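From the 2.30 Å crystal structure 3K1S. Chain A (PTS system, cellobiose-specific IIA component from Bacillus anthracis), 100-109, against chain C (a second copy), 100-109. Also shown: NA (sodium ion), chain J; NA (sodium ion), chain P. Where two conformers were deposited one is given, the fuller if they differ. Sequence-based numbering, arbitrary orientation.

Chain A (100-109) DLYKKLEAKG
Chain C 100-109: DLYKKLEAKG

Two copies of the same C-terminal helix run side by side, almost perfectly parallel: their N-to-C directions differ by 4° and their axes come no closer than 12.6 Å. Each helix enters from earlier in its chain, and i to i+4 hydrogen bonds carry it on, from Lys104(A) N to Asp100(A) O at 3.0 Å and from Lys104(C) N to Asp100(C) O at 2.8 Å. At that spacing backbones cannot touch, so side chains must bridge the gap. The CA register pairs Tyr102(A) with Leu101(C) at 8.7 Å, Leu105(A) with Leu105(C) at 9.0 Å, and Gly109(A) with Lys108(C) at 8.7 Å. No hydrogen bond crosses between the stretches; packing does the work over 389 Å² of buried surface, both sides summed.

Along chain C, Asp100(C) (chi1 -82°, m) points sideways and makes no contact. Leu101(C) follows as the centre of the packing, giving up 83 Å², more than any other residue here. Its CB points toward chain A, and its chi1 of -92° lies between wells, with chi2 t at 167°. CD1 meets Leu101(A) CD2 at 3.3 Å, a tight contact with a leucine in the t, p rotamer. CD2 lies 3.4 Å from Leu105(A) CD1 and 3.8 Å from Tyr102(A) CZ, over one face of that ring, 4.1 Å from its centroid and 26° off the normal: a CH-pi contact. Tyr102(A) leaves its backbone sideways, but chi1 -83° (m) and chi2 -71° bring the ring end nearer to chain C. Tyr102(A) OH also binds NA of chain J at 2.2 Å, so one side chain serves both packing and metal binding.

Tyr102(C), with nearly the same rotamer (-77°, -69°), is out of reach of the chain A stretch; Tyr102(C) OH binds NA of chain P at 2.4 Å. Sequence identity therefore does not make the contact symmetric. Lys103(C), extended from an m chi1, is also out of reach.

Lys104(C) points toward chain A and contributes its aliphatic stem. With chi1 to chi3 all t and chi4 p at 67°, it places CD 4.1 Å from Tyr102(A) CE1, at the ring edge near its plane, and 4.4 Å from Leu105(A) CD1. Leu105(C), m, t like its partner, starts sideways yet ends closer, its CD2 4.0 Å from Leu105(A) CD2. The CA-to-CB bond of Leu105(A) points toward chain C, and 64 Å² of this residue is covered by the other stretch.

Glu106(C) and Ala107(C) lie out of reach. Lys108(C) then reaches across with chi1 p at 74°, chi2 t, chi3 m and chi4 t, bringing NZ 3.9 Å from Gly109(A) CA and 4.4 Å from Lys108(A) CD. Both lysines are poorly ordered, so this end is loosely defined. An ideal CB on Gly109(A) would fall 2.9 Å from Lys108(C) NZ, a clash. At Gly109(C), phi of 157° would jam a CB against the preceding carbonyl, which by itself calls for glycine; its carboxylate ends the chain.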

ATOM      1  N   ASP A 100       3.244 -18.376   2.515  1.00 30.02           N
ATOM      2  CA  ASP A 100       2.795 -19.563   1.783  1.00 32.98           C
ATOM      3  C   ASP A 100       3.834 -19.993   0.765  1.00 33.82           C
ATOM      4  O   ASP A 100       4.076 -21.186   0.581  1.00 36.55           O
ATOM      5  CB  ASP A 100       1.440 -19.330   1.109  1.00 33.88           C
ATOM      6  CG  ASP A 100       0.296 -20.017   1.840  1.00 44.28           C
ATOM      7  OD1 ASP A 100       0.505 -20.509   2.973  1.00 52.56           O
ATOM      8  OD2 ASP A 100      -0.817 -20.077   1.276  1.00 54.09           O
ATOM      9  N   LEU A 101       4.462 -19.011   0.127  1.00 32.71           N
ATOM     10  CA  LEU A 101       5.505 -19.268  -0.850  1.00 32.62           C
ATOM     11  C   LEU A 101       6.732 -19.905  -0.196  1.00 32.45           C
ATOM     12  O   LEU A 101       7.357 -20.792  -0.779  1.00 36.26           O
ATOM     13  CB  LEU A 101       5.868 -17.979  -1.604  1.00 32.56           C
ATOM     14  CG  LEU A 101       6.928 -18.026  -2.710  1.00 34.55           C
ATOM     15  CD1 LEU A 101       6.659 -19.136  -3.718  1.00 42.77           C
ATOM     16  CD2 LEU A 101       6.996 -16.677  -3.412  1.00 44.70           C
ATOM     17  N   TYR A 102       7.072 -19.467   1.010  1.00 31.43           N
ATOM     18  CA  TYR A 102       8.173 -20.098   1.750  1.00 33.15           C
ATOM     19  C   TYR A 102       7.857 -21.524   2.191  1.00 33.93           C
ATOM     20  O   TYR A 102       8.752 -22.374   2.225  1.00 35.04           O
ATOM     21  CB  TYR A 102       8.629 -19.243   2.938  1.00 31.86           C
ATOM     22  CG  TYR A 102       9.592 -18.150   2.538  1.00 32.53           C
ATOM     23  CD1 TYR A 102      10.893 -18.457   2.147  1.00 36.39           C
ATOM     24  CD2 TYR A 102       9.203 -16.809   2.542  1.00 31.60           C
ATOM     25  CE1 TYR A 102      11.786 -17.462   1.771  1.00 37.62           C
ATOM     26  CE2 TYR A 102      10.092 -15.802   2.164  1.00 28.38           C
ATOM     27  CZ  TYR A 102      11.381 -16.140   1.778  1.00 30.30           C
ATOM     28  OH  TYR A 102      12.278 -15.165   1.405  1.00 41.65           O
ATOM     29  N   LYS A 103       6.592 -21.786   2.519  1.00 34.20           N
ATOM     30  CA  LYS A 103       6.149 -23.146   2.851  1.00 38.09           C
ATOM     31  C   LYS A 103       6.248 -24.078   1.649  1.00 41.65           C
ATOM     32  O   LYS A 103       6.644 -25.237   1.792  1.00 44.92           O
ATOM     33  CB  LYS A 103       4.731 -23.156   3.429  1.00 35.81           C
ATOM     34  CG  LYS A 103       4.674 -22.719   4.886  1.00 34.31           C
ATOM     35  CD  LYS A 103       3.251 -22.569   5.392  1.00 33.93           C
ATOM     36  CE  LYS A 103       3.261 -22.070   6.829  1.00 35.15           C
ATOM     37  NZ  LYS A 103       1.956 -21.502   7.261  1.00 35.01           N
ATOM     38  N   LYS A 104       5.903 -23.565   0.468  1.00 44.40           N
ATOM     39  CA  LYS A 104       5.986 -24.348  -0.767  1.00 48.83           C
ATOM     40  C   LYS A 104       7.435 -24.685  -1.106  1.00 51.41           C
ATOM     41  O   LYS A 104       7.736 -25.802  -1.529  1.00 51.78           O
ATOM     42  CB  LYS A 104       5.337 -23.609  -1.943  1.00 48.58           C
ATOM     43  CG  LYS A 104       5.053 -24.509  -3.141  1.00 49.24           C
ATOM     44  CD  LYS A 104       5.020 -23.737  -4.454  1.00 46.58           C
ATOM     45  CE  LYS A 104       4.259 -24.500  -5.540  1.00 47.70           C
ATOM     46  NZ  LYS A 104       4.710 -25.916  -5.712  1.00 46.06           N
ATOM     47  N   LEU A 105       8.325 -23.713  -0.917  1.00 53.38           N
ATOM     48  CA  LEU A 105       9.743 -23.898  -1.213  1.00 57.08           C
ATOM     49  C   LEU A 105      10.407 -24.920  -0.286  1.00 61.20           C
ATOM     50  O   LEU A 105      11.369 -25.580  -0.679  1.00 63.23           O
ATOM     51  CB  LEU A 105      10.483 -22.562  -1.180  1.00 55.08           C
ATOM     52  CG  LEU A 105      10.040 -21.509  -2.203  1.00 54.09           C
ATOM     53  CD1 LEU A 105      10.790 -20.204  -1.990  1.00 52.06           C
ATOM     54  CD2 LEU A 105      10.221 -22.001  -3.638  1.00 54.97           C
ATOM     55  N   GLU A 106       9.926 -25.008   0.941  1.00 64.78           N
ATOM     56  CA  GLU A 106      10.310 -26.054   1.862  1.00 70.56           C
ATOM     57  C   GLU A 106       9.777 -27.412   1.448  1.00 74.43           C
ATOM     58  O   GLU A 106      10.444 -28.418   1.576  1.00 76.94           O
ATOM     59  CB  GLU A 106       9.856 -25.731   3.272  1.00 70.28           C
ATOM     60  CG  GLU A 106      10.635 -24.629   3.896  1.00 75.26           C
ATOM     61  CD  GLU A 106      10.916 -24.879   5.341  1.00 82.03           C
ATOM     62  OE1 GLU A 106      10.107 -25.566   5.992  1.00 83.52           O
ATOM     63  OE2 GLU A 106      11.952 -24.394   5.828  1.00 84.42           O
ATOM     64  N   ALA A 107       8.548 -27.422   0.968  1.00 77.27           N
ATOM     65  CA  ALA A 107       7.861 -28.644   0.559  1.00 81.75           C
ATOM     66  C   ALA A 107       8.582 -29.346  -0.592  1.00 86.56           C
ATOM     67  O   ALA A 107       8.460 -30.562  -0.758  1.00 88.33           O
ATOM     68  CB  ALA A 107       6.421 -28.334   0.178  1.00 80.33           C
ATOM     69  N   LYS A 108       9.337 -28.576  -1.377  1.00 90.00           N
ATOM     70  CA  LYS A 108      10.036 -29.102  -2.551  1.00 95.40           C
ATOM     71  C   LYS A 108      11.443 -29.613  -2.212  1.00 97.98           C
ATOM     72  O   LYS A 108      11.702 -30.818  -2.288  1.00 99.84           O
ATOM     73  CB  LYS A 108      10.086 -28.049  -3.669  1.00 95.17           C
ATOM     74  CG  LYS A 108      10.554 -28.588  -5.021  1.00100.67           C
ATOM     75  CD  LYS A 108      10.999 -27.469  -5.961  1.00105.94           C
ATOM     76  CE  LYS A 108       9.818 -26.699  -6.542  1.00106.55           C
ATOM     77  NZ  LYS A 108      10.265 -25.599  -7.440  1.00107.51           N
ATOM     78  N   GLY A 109      12.327 -28.697  -1.819  0.50 58.75           N
ATOM     79  CA  GLY A 109      13.699 -29.041  -1.444  0.50 59.04           C
ATOM     80  C   GLY A 109      13.788 -29.696  -0.078  0.50 58.91           C
ATOM     81  O   GLY A 109      14.480 -29.204   0.815  0.50 58.83           O
TER
ATOM     82  N   ASP C 100      15.292 -11.248  -2.601  1.00 34.82           N
ATOM     83  CA  ASP C 100      15.784 -12.316  -1.731  1.00 36.49           C
ATOM     84  C   ASP C 100      15.310 -13.698  -2.169  1.00 35.61           C
ATOM     85  O   ASP C 100      16.101 -14.645  -2.194  1.00 37.08           O
ATOM     86  CB  ASP C 100      15.384 -12.068  -0.273  1.00 37.85           C
ATOM     87  CG  ASP C 100      16.316 -11.104   0.432  1.00 43.43           C
ATOM     88  OD1 ASP C 100      17.491 -11.000   0.020  1.00 53.27           O
ATOM     89  OD2 ASP C 100      15.875 -10.454   1.407  1.00 46.46           O
ATOM     90  N   LEU C 101      14.025 -13.814  -2.507  1.00 33.75           N
ATOM     91  CA  LEU C 101      13.473 -15.075  -3.010  1.00 34.12           C
ATOM     92  C   LEU C 101      14.212 -15.550  -4.259  1.00 34.66           C
ATOM     93  O   LEU C 101      14.552 -16.734  -4.378  1.00 36.23           O
ATOM     94  CB  LEU C 101      11.969 -14.961  -3.293  1.00 34.78           C
ATOM     95  CG  LEU C 101      10.980 -15.336  -2.182  1.00 35.66           C
ATOM     96  CD1 LEU C 101       9.585 -14.861  -2.534  1.00 39.10           C
ATOM     97  CD2 LEU C 101      10.978 -16.835  -1.925  1.00 32.99           C
ATOM     98  N   TYR C 102      14.467 -14.627  -5.184  1.00 32.64           N
ATOM     99  CA  TYR C 102      15.169 -14.979  -6.413  1.00 33.60           C
ATOM    100  C   TYR C 102      16.617 -15.387  -6.144  1.00 35.78           C
ATOM    101  O   TYR C 102      17.078 -16.399  -6.667  1.00 36.76           O
ATOM    102  CB  TYR C 102      15.058 -13.873  -7.467  1.00 32.67           C
ATOM    103  CG  TYR C 102      13.707 -13.847  -8.150  1.00 32.05           C
ATOM    104  CD1 TYR C 102      13.327 -14.872  -9.021  1.00 33.06           C
ATOM    105  CD2 TYR C 102      12.799 -12.807  -7.917  1.00 34.17           C
ATOM    106  CE1 TYR C 102      12.088 -14.864  -9.647  1.00 32.62           C
ATOM    107  CE2 TYR C 102      11.546 -12.790  -8.542  1.00 30.15           C
ATOM    108  CZ  TYR C 102      11.202 -13.823  -9.406  1.00 32.16           C
ATOM    109  OH  TYR C 102       9.979 -13.826 -10.035  1.00 30.88           O
ATOM    110  N   LYS C 103      17.315 -14.620  -5.307  1.00 37.95           N
ATOM    111  CA  LYS C 103      18.672 -14.988  -4.885  1.00 41.37           C
ATOM    112  C   LYS C 103      18.683 -16.365  -4.222  1.00 42.40           C
ATOM    113  O   LYS C 103      19.599 -17.160  -4.445  1.00 45.12           O
ATOM    114  CB  LYS C 103      19.278 -13.933  -3.950  1.00 40.59           C
ATOM    115  CG  LYS C 103      19.577 -12.598  -4.627  1.00 43.90           C
ATOM    116  CD  LYS C 103      20.204 -11.591  -3.665  1.00 44.44           C
ATOM    117  CE  LYS C 103      20.530 -10.290  -4.378  1.00 46.44           C
ATOM    118  NZ  LYS C 103      20.930  -9.212  -3.431  1.00 54.56           N
ATOM    119  N   LYS C 104      17.661 -16.641  -3.415  1.00 42.26           N
ATOM    120  CA  LYS C 104      17.515 -17.941  -2.765  1.00 44.83           C
ATOM    121  C   LYS C 104      17.460 -19.069  -3.803  1.00 47.99           C
ATOM    122  O   LYS C 104      18.237 -20.025  -3.735  1.00 48.42           O
ATOM    123  CB  LYS C 104      16.267 -17.963  -1.876  1.00 44.37           C
ATOM    124  CG  LYS C 104      16.128 -19.236  -1.059  1.00 47.82           C
ATOM    125  CD  LYS C 104      14.784 -19.323  -0.360  1.00 48.97           C
ATOM    126  CE  LYS C 104      14.668 -20.624   0.430  1.00 49.06           C
ATOM    127  NZ  LYS C 104      15.612 -20.671   1.587  1.00 51.46           N
ATOM    128  N   LEU C 105      16.548 -18.936  -4.766  1.00 48.96           N
ATOM    129  CA  LEU C 105      16.367 -19.930  -5.822  1.00 52.52           C
ATOM    130  C   LEU C 105      17.632 -20.166  -6.650  1.00 56.72           C
ATOM    131  O   LEU C 105      17.907 -21.298  -7.056  1.00 59.26           O
ATOM    132  CB  LEU C 105      15.194 -19.543  -6.729  1.00 50.83           C
ATOM    133  CG  LEU C 105      13.807 -19.574  -6.087  1.00 46.66           C
ATOM    134  CD1 LEU C 105      12.822 -18.789  -6.929  1.00 47.19           C
ATOM    135  CD2 LEU C 105      13.327 -21.006  -5.880  1.00 46.55           C
ATOM    136  N   GLU C 106      18.390 -19.100  -6.897  1.00 59.31           N
ATOM    137  CA  GLU C 106      19.690 -19.210  -7.562  1.00 65.00           C
ATOM    138  C   GLU C 106      20.652 -20.097  -6.768  1.00 68.56           C
ATOM    139  O   GLU C 106      21.195 -21.070  -7.298  1.00 70.00           O
ATOM    140  CB  GLU C 106      20.318 -17.828  -7.769  1.00 63.89           C
ATOM    141  CG  GLU C 106      19.892 -17.113  -9.044  1.00 67.62           C
ATOM    142  CD  GLU C 106      20.750 -15.891  -9.354  1.00 72.31           C
ATOM    143  OE1 GLU C 106      21.985 -15.944  -9.152  1.00 71.87           O
ATOM    144  OE2 GLU C 106      20.186 -14.875  -9.812  1.00 74.89           O
ATOM    145  N   ALA C 107      20.844 -19.753  -5.494  1.00 71.48           N
ATOM    146  CA  ALA C 107      21.816 -20.412  -4.624  1.00 76.55           C
ATOM    147  C   ALA C 107      21.632 -21.930  -4.540  1.00 81.82           C
ATOM    148  O   ALA C 107      22.615 -22.676  -4.543  1.00 83.55           O
ATOM    149  CB  ALA C 107      21.788 -19.790  -3.231  1.00 75.12           C
ATOM    150  N   LYS C 108      20.379 -22.376  -4.462  1.00 85.19           N
ATOM    151  CA  LYS C 108      20.072 -23.805  -4.359  1.00 91.71           C
ATOM    152  C   LYS C 108      20.331 -24.556  -5.671  1.00 95.91           C
ATOM    153  O   LYS C 108      20.278 -25.790  -5.712  1.00 97.63           O
ATOM    154  CB  LYS C 108      18.637 -24.031  -3.859  1.00 90.99           C
ATOM    155  CG  LYS C 108      17.531 -23.752  -4.877  1.00 91.55           C
ATOM    156  CD  LYS C 108      16.167 -24.238  -4.379  1.00 94.48           C
ATOM    157  CE  LYS C 108      16.035 -25.761  -4.453  1.00100.88           C
ATOM    158  NZ  LYS C 108      14.732 -26.250  -3.913  1.00101.91           N
ATOM    159  N   GLY C 109      20.612 -23.802  -6.733  1.00 55.56           N
ATOM    160  CA  GLY C 109      20.865 -24.365  -8.057  1.00 57.28           C
ATOM    161  C   GLY C 109      20.613 -23.353  -9.160  1.00 59.34           C
ATOM    162  O   GLY C 109      19.594 -22.656  -9.159  1.00 58.09           O
ATOM    163  OXT GLY C 109      21.423 -23.206 -10.079  1.00 60.27           O
TER
HETATM  164 NA    NA J 107      11.818 -13.172   0.658  1.00 48.21          NA
HETATM  165 NA    NA P 107       8.305 -12.249  -9.561  1.00 35.08          NA